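SnoaL-like domain-containing protein (Burkholderia xenovorans LB400, PDB 3EN8) is of unknown function but belongs to the SnoaL-like, NTF2-like family and binds calcium in the crystal. Local coordinates at the interface of chains A and B. Residues are numbered along the deposited sequence; one frame, centred on the assembly and turned at random. Chains: chain A/B, uncharacterized NTF-2 like protein.

Contact 1 and contact 2 are two patches of one two-fold symmetric interface between chains A and B, their C-alpha centres about 24 Å apart, and each has a twin with the chains exchanged. In contact 2 the sheets of the two copies face each other through strands 64-73, 76-85, 88-99 and 105-111. Contact 1 lies where the C-terminal segment of chain A, past strand 105-111, reaches over to chain B. Strand 105-111 enters both, through A:His105 and A:Thr107 in contact 2 and B:Phe110 in contact 1. Sheet packing plus an exchanged tail suggests a genuine dimer, as is common among NTF2-like proteins.

Contact 1: the interface of chains A and B. Residues chain A 114-117, 120, 124; chain B 38, 41, 43, 110.
A:Arg120 takes hold of the carboxylate of B:Glu43 side-on, one nitrogen to each oxygen. A:Arg120 NE gives a nearly straight bond to B:Glu43 OE2 (2.8 Å, 168° at H), and A:Arg120 NH2 makes the salt bridge to B:Glu43 OE1 at 2.7 Å. Both oxygens lie close to the guanidinium plane and are met on their syn side, although the two flat groups are turned 30° apart. The arginine leaves its backbone with CG between N and the carbonyl carbon (chi1 57°), then runs extended to NE. Its guanidinium is flanked on both faces: A:Pro117 CG sits over the centre of one, B:Tyr38 CE2 over the rim of the other, the tyrosine steeply tilted and not stacked. A:Ala116 CB packs on B:Glu43 CD at 3.4 Å. B:Ser41 CB lies over the face of the A:Phe114 ring, 3.9 Å from its centroid.

Behind these, B:Ser41 OG donates to the anti lone pair of B:Glu43 OE1 at 2.6 Å and to B:Tyr38 O at 3.3 Å. The two arginine N-H groups and the serine hydroxyl would be expected to stabilise the charged carboxylate. Water 1 joins B:Glu43 OE2 to A:Pro117 O; water 2 links A:Ala116 N with B:Ser41 O.

The chain A residues come from the C-terminal segment, with A:Arg120 in the 3-10 helix 118-123; it lies against the end of strand 34-38 and the start of strand 43-46 of chain B.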
loop_
_atom_site.group_PDB
_atom_site.type_symbol
_atom_site.label_atom_id
_atom_site.label_comp_id
_atom_site.label_asym_id
_atom_site.label_seq_id
_atom_site.Cartn_x
_atom_site.Cartn_y
_atom_site.Cartn_z
ATOM N N PHE A 114 -5.489 4.048 -13.672
ATOM C CA PHE A 114 -6.263 5.204 -14.127
ATOM C C PHE A 114 -5.428 6.093 -15.021
ATOM O O PHE A 114 -4.209 6.081 -14.970
ATOM C CB PHE A 114 -6.933 5.985 -12.978
ATOM C CG PHE A 114 -5.981 6.691 -12.047
ATOM C CD1 PHE A 114 -5.483 7.940 -12.369
ATOM C CD2 PHE A 114 -5.625 6.130 -10.834
ATOM C CE1 PHE A 114 -4.633 8.593 -11.526
ATOM C CE2 PHE A 114 -4.770 6.798 -9.978
ATOM C CZ PHE A 114 -4.261 8.018 -10.340
ATOM N N GLU A 115 -6.122 6.806 -15.893
ATOM C CA GLU A 115 -5.454 7.681 -16.862
ATOM C C GLU A 115 -4.947 8.955 -16.199
ATOM O O GLU A 115 -5.661 9.600 -15.436
ATOM C CB GLU A 115 -6.387 8.015 -18.025
ATOM C CG GLU A 115 -6.713 6.798 -18.858
ATOM C CD GLU A 115 -5.498 6.258 -19.593
ATOM O OE1 GLU A 115 -4.577 7.057 -19.888
ATOM O OE2 GLU A 115 -5.469 5.039 -19.888
ATOM N N ALA A 116 -3.701 9.304 -16.502
ATOM C CA ALA A 116 -3.122 10.550 -15.986
ATOM C C ALA A 116 -3.950 11.706 -16.508
ATOM O O ALA A 116 -4.084 11.857 -17.731
ATOM C CB ALA A 116 -1.666 10.692 -16.394
ATOM N N PRO A 117 -4.521 12.524 -15.611
ATOM C CA PRO A 117 -5.446 13.548 -16.102
ATOM C C PRO A 117 -4.729 14.682 -16.797
ATOM O O PRO A 117 -3.615 15.044 -16.434
ATOM C CB PRO A 117 -6.150 14.046 -14.829
ATOM C CG PRO A 117 -5.615 13.197 -13.684
ATOM C CD PRO A 117 -4.334 12.618 -14.153
ATOM N N ARG A 120 -3.226 18.294 -15.149
ATOM C CA ARG A 120 -1.979 18.406 -14.372
ATOM C C ARG A 120 -0.765 17.903 -15.150
ATOM O O ARG A 120 0.329 17.794 -14.631
ATOM C CB ARG A 120 -2.090 17.713 -13.010
ATOM C CG ARG A 120 -2.462 16.245 -13.025
ATOM C CD ARG A 120 -2.277 15.639 -11.624
ATOM N NE ARG A 120 -2.478 14.201 -11.628
ATOM C CZ ARG A 120 -3.398 13.586 -10.894
ATOM N NH1 ARG A 120 -4.147 14.282 -10.055
ATOM N NH2 ARG A 120 -3.547 12.271 -10.979
ATOM N N VAL A 124 3.425 17.170 -14.095
ATOM C CA VAL A 124 3.867 15.832 -13.746
ATOM C C VAL A 124 4.838 15.241 -14.755
ATOM O O VAL A 124 4.833 15.549 -15.942
ATOM C CB VAL A 124 2.677 14.855 -13.540
ATOM C CG1 VAL A 124 1.622 15.490 -12.641
ATOM C CG2 VAL A 124 2.101 14.442 -14.864
ATOM N N TYR B 38 2.079 8.274 -8.311
ATOM C CA TYR B 38 0.857 7.529 -8.471
ATOM C C TYR B 38 1.105 6.391 -9.464
ATOM O O TYR B 38 0.948 6.584 -10.684
ATOM C CB TYR B 38 -0.275 8.422 -9.028
ATOM C CG TYR B 38 -0.533 9.717 -8.282
ATOM C CD1 TYR B 38 -0.440 9.789 -6.888
ATOM C CD2 TYR B 38 -0.917 10.856 -8.959
ATOM C CE1 TYR B 38 -0.700 10.953 -6.211
ATOM C CE2 TYR B 38 -1.184 12.035 -8.285
ATOM C CZ TYR B 38 -1.069 12.082 -6.908
ATOM O OH TYR B 38 -1.346 13.249 -6.237
ATOM N N SER B 41 -1.233 5.476 -12.489
ATOM C CA SER B 41 -1.253 6.349 -13.678
ATOM C C SER B 41 0.127 6.649 -14.269
ATOM O O SER B 41 0.228 7.218 -15.347
ATOM C CB SER B 41 -1.951 7.673 -13.340
ATOM O OG SER B 41 -1.135 8.387 -12.414
ATOM N N GLU B 43 2.264 8.612 -12.962
ATOM C CA GLU B 43 2.563 10.033 -12.723
ATOM C C GLU B 43 3.515 10.195 -11.553
ATOM O O GLU B 43 3.412 9.493 -10.533
ATOM C CB GLU B 43 1.310 10.846 -12.438
ATOM C CG GLU B 43 0.360 10.903 -13.569
ATOM C CD GLU B 43 -0.903 11.590 -13.183
ATOM O OE1 GLU B 43 -1.746 10.927 -12.553
ATOM O OE2 GLU B 43 -1.075 12.781 -13.528
ATOM N N PHE B 110 -4.922 4.422 -4.708
ATOM C CA PHE B 110 -6.318 4.775 -4.474
ATOM C C PHE B 110 -7.172 3.664 -5.016
ATOM O O PHE B 110 -7.226 3.454 -6.219
ATOM C CB PHE B 110 -6.664 6.092 -5.175
ATOM C CG PHE B 110 -5.720 7.225 -4.850
ATOM C CD1 PHE B 110 -5.950 8.030 -3.746
ATOM C CD2 PHE B 110 -4.604 7.488 -5.656
ATOM C CE1 PHE B 110 -5.095 9.084 -3.447
ATOM C CE2 PHE B 110 -3.730 8.551 -5.338
ATOM C CZ PHE B 110 -3.988 9.326 -4.246
HETATM O O HOH W 1 -1.115 14.348 -15.768
HETATM O O HOH W 2 -1.613 7.287 -17.226
#

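Contact 2: the interface of chains A and B. Residues chain A 76, 78, 95, 97, 105, 107; chain B 69, 71, 78, 80.
The guanidinium of B:Arg69, which grips A:Glu97, carries the amide carbon CD of B:Gln71 over the centre of one face, 3.4 Å above the plane, and has water 3 in plane at its edge. It meets the carboxylate tip to tip, B:Arg69 NH1 reaching A:Glu97 OE2 at 2.9 Å and B:Arg69 NH2 reaching A:Glu97 OE1 at 3.0 Å. This end-on salt bridge is skewed: the two planes stand 64° apart, each nitrogen approaches from above the carboxylate plane, and both bonds are bent. The arginine gets there on an extended chain, CG anti to the backbone N (chi1 -174°). The imidazole of A:His105 runs antiparallel to the arginine, moderately tilted from the guanidinium, with CE1 nearest B:Arg69 NH1.

B:Gln71 both backs the arginine and touches chain A directly. Its side chain crosses that of A:Glu97 at about a right angle, amide and carboxylate planes 65° apart, and sets its oxygen OE1 against the carboxylate carbon with no hydrogen bond between them; the closeness of that approach is doubtful. CD1 of A:Leu76 packs against OE1 as well, while A:Ile95 CG2 meets B:Gln71 NE2 at 3.5 Å.

Farther along, past B:Gln71, the contact becomes apolar. A:Ile95 and B:Ile78 meet tip to tip, but the CD1 position of B:Ile78 is doubtful, since it clashes with CD1 of its counterpart A:Ile78.

Water 3 sits between the guanidinium and A:Ile95, where besides B:Arg69 NH1 it meets the hydroxyl OG1 of A:Thr107 at 2.8 Å and the carboxylate OE2 of B:Glu80 at 2.6 Å.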
loop_
_atom_site.group_PDB
_atom_site.type_symbol
_atom_site.label_atom_id
_atom_site.label_comp_id
_atom_site.label_asym_id
_atom_site.label_seq_id
_atom_site.Cartn_x
_atom_site.Cartn_y
_atom_site.Cartn_z
ATOM N N LEU A 76 8.942 -4.712 8.934
ATOM C CA LEU A 76 7.898 -4.130 8.070
ATOM C C LEU A 76 8.317 -4.118 6.614
ATOM O O LEU A 76 9.321 -3.486 6.254
ATOM C CB LEU A 76 7.563 -2.710 8.520
ATOM C CG LEU A 76 6.431 -1.980 7.775
ATOM C CD1 LEU A 76 5.097 -2.761 7.941
ATOM C CD2 LEU A 76 6.289 -0.567 8.323
ATOM N N ILE A 78 6.918 -3.958 2.380
ATOM C CA ILE A 78 5.889 -3.603 1.424
ATOM C C ILE A 78 6.308 -3.796 -0.021
ATOM O O ILE A 78 7.313 -3.280 -0.502
ATOM C CB ILE A 78 5.315 -2.197 1.681
ATOM C CG1 ILE A 78 4.094 -1.989 0.786
ATOM C CG2 ILE A 78 6.372 -1.078 1.518
ATOM C CD1 ILE A 78 3.338 -0.712 1.111
ATOM N N ILE A 95 1.394 -5.472 2.161
ATOM C CA ILE A 95 2.054 -4.968 3.367
ATOM C C ILE A 95 2.249 -6.150 4.286
ATOM O O ILE A 95 1.259 -6.778 4.694
ATOM C CB ILE A 95 1.204 -3.882 4.089
ATOM C CG1 ILE A 95 0.779 -2.764 3.172
ATOM C CG2 ILE A 95 1.944 -3.393 5.353
ATOM C CD1 ILE A 95 -0.472 -2.025 3.700
ATOM N N GLU A 97 3.951 -7.909 7.782
ATOM C CA GLU A 97 4.599 -7.843 9.111
ATOM C C GLU A 97 5.146 -9.198 9.480
ATOM O O GLU A 97 4.436 -10.223 9.488
ATOM C CB GLU A 97 3.593 -7.405 10.135
ATOM C CG GLU A 97 2.940 -6.105 9.824
ATOM C CD GLU A 97 1.629 -5.964 10.539
ATOM O OE1 GLU A 97 1.631 -5.933 11.781
ATOM O OE2 GLU A 97 0.599 -5.902 9.850
ATOM N N HIS A 105 1.161 -11.155 9.603
ATOM C CA HIS A 105 0.036 -10.333 9.115
ATOM C C HIS A 105 0.369 -9.714 7.748
ATOM O O HIS A 105 1.367 -9.036 7.565
ATOM C CB HIS A 105 -0.310 -9.257 10.154
ATOM C CG HIS A 105 -1.611 -8.524 9.913
ATOM N ND1 HIS A 105 -2.133 -7.649 10.843
ATOM C CD2 HIS A 105 -2.482 -8.529 8.874
ATOM C CE1 HIS A 105 -3.282 -7.158 10.396
ATOM N NE2 HIS A 105 -3.509 -7.661 9.194
ATOM N N THR A 107 -1.497 -7.484 4.609
ATOM C CA THR A 107 -2.649 -6.702 4.145
ATOM C C THR A 107 -2.440 -6.410 2.671
ATOM O O THR A 107 -1.406 -5.842 2.270
ATOM C CB THR A 107 -2.718 -5.371 4.884
ATOM O OG1 THR A 107 -2.557 -5.594 6.279
ATOM C CG2 THR A 107 -4.065 -4.643 4.607
ATOM N N ARG B 69 -5.052 2.744 9.684
ATOM C CA ARG B 69 -3.839 2.235 10.364
ATOM C C ARG B 69 -2.577 2.921 9.879
ATOM O O ARG B 69 -2.416 3.184 8.692
ATOM C CB ARG B 69 -3.686 0.737 10.119
ATOM C CG ARG B 69 -2.550 0.109 10.907
ATOM C CD ARG B 69 -2.507 -1.385 10.735
ATOM N NE ARG B 69 -1.533 -1.946 11.683
ATOM C CZ ARG B 69 -1.046 -3.172 11.583
ATOM N NH1 ARG B 69 -1.411 -3.942 10.565
ATOM N NH2 ARG B 69 -0.182 -3.614 12.463
ATOM N N GLN B 71 1.578 2.217 10.204
ATOM C CA GLN B 71 2.721 1.347 10.575
ATOM C C GLN B 71 3.999 1.999 10.139
ATOM O O GLN B 71 4.045 2.704 9.142
ATOM C CB GLN B 71 2.630 -0.020 9.879
ATOM C CG GLN B 71 1.423 -0.850 10.246
ATOM C CD GLN B 71 1.478 -2.175 9.568
ATOM O OE1 GLN B 71 2.219 -3.065 9.998
ATOM N NE2 GLN B 71 0.774 -2.305 8.475
ATOM N N ILE B 78 3.874 3.607 6.417
ATOM C CA ILE B 78 2.717 3.323 5.591
ATOM C C ILE B 78 1.395 3.546 6.299
ATOM O O ILE B 78 1.106 3.006 7.364
ATOM C CB ILE B 78 2.799 1.933 4.933
ATOM C CG1 ILE B 78 1.669 1.802 3.912
ATOM C CG2 ILE B 78 2.807 0.779 5.965
ATOM C CD1 ILE B 78 1.786 0.545 3.065
ATOM N N GLU B 80 -2.691 3.602 5.913
ATOM C CA GLU B 80 -3.904 3.126 5.297
ATOM C C GLU B 80 -5.021 4.016 5.766
ATOM O O GLU B 80 -5.200 4.239 6.964
ATOM C CB GLU B 80 -4.193 1.671 5.711
ATOM C CG GLU B 80 -3.161 0.610 5.248
ATOM C CD GLU B 80 -3.406 -0.685 5.932
ATOM O OE1 GLU B 80 -4.464 -1.276 5.640
ATOM O OE2 GLU B 80 -2.555 -1.091 6.770
HETATM O O HOH W 3 -2.748 -3.437 7.976
#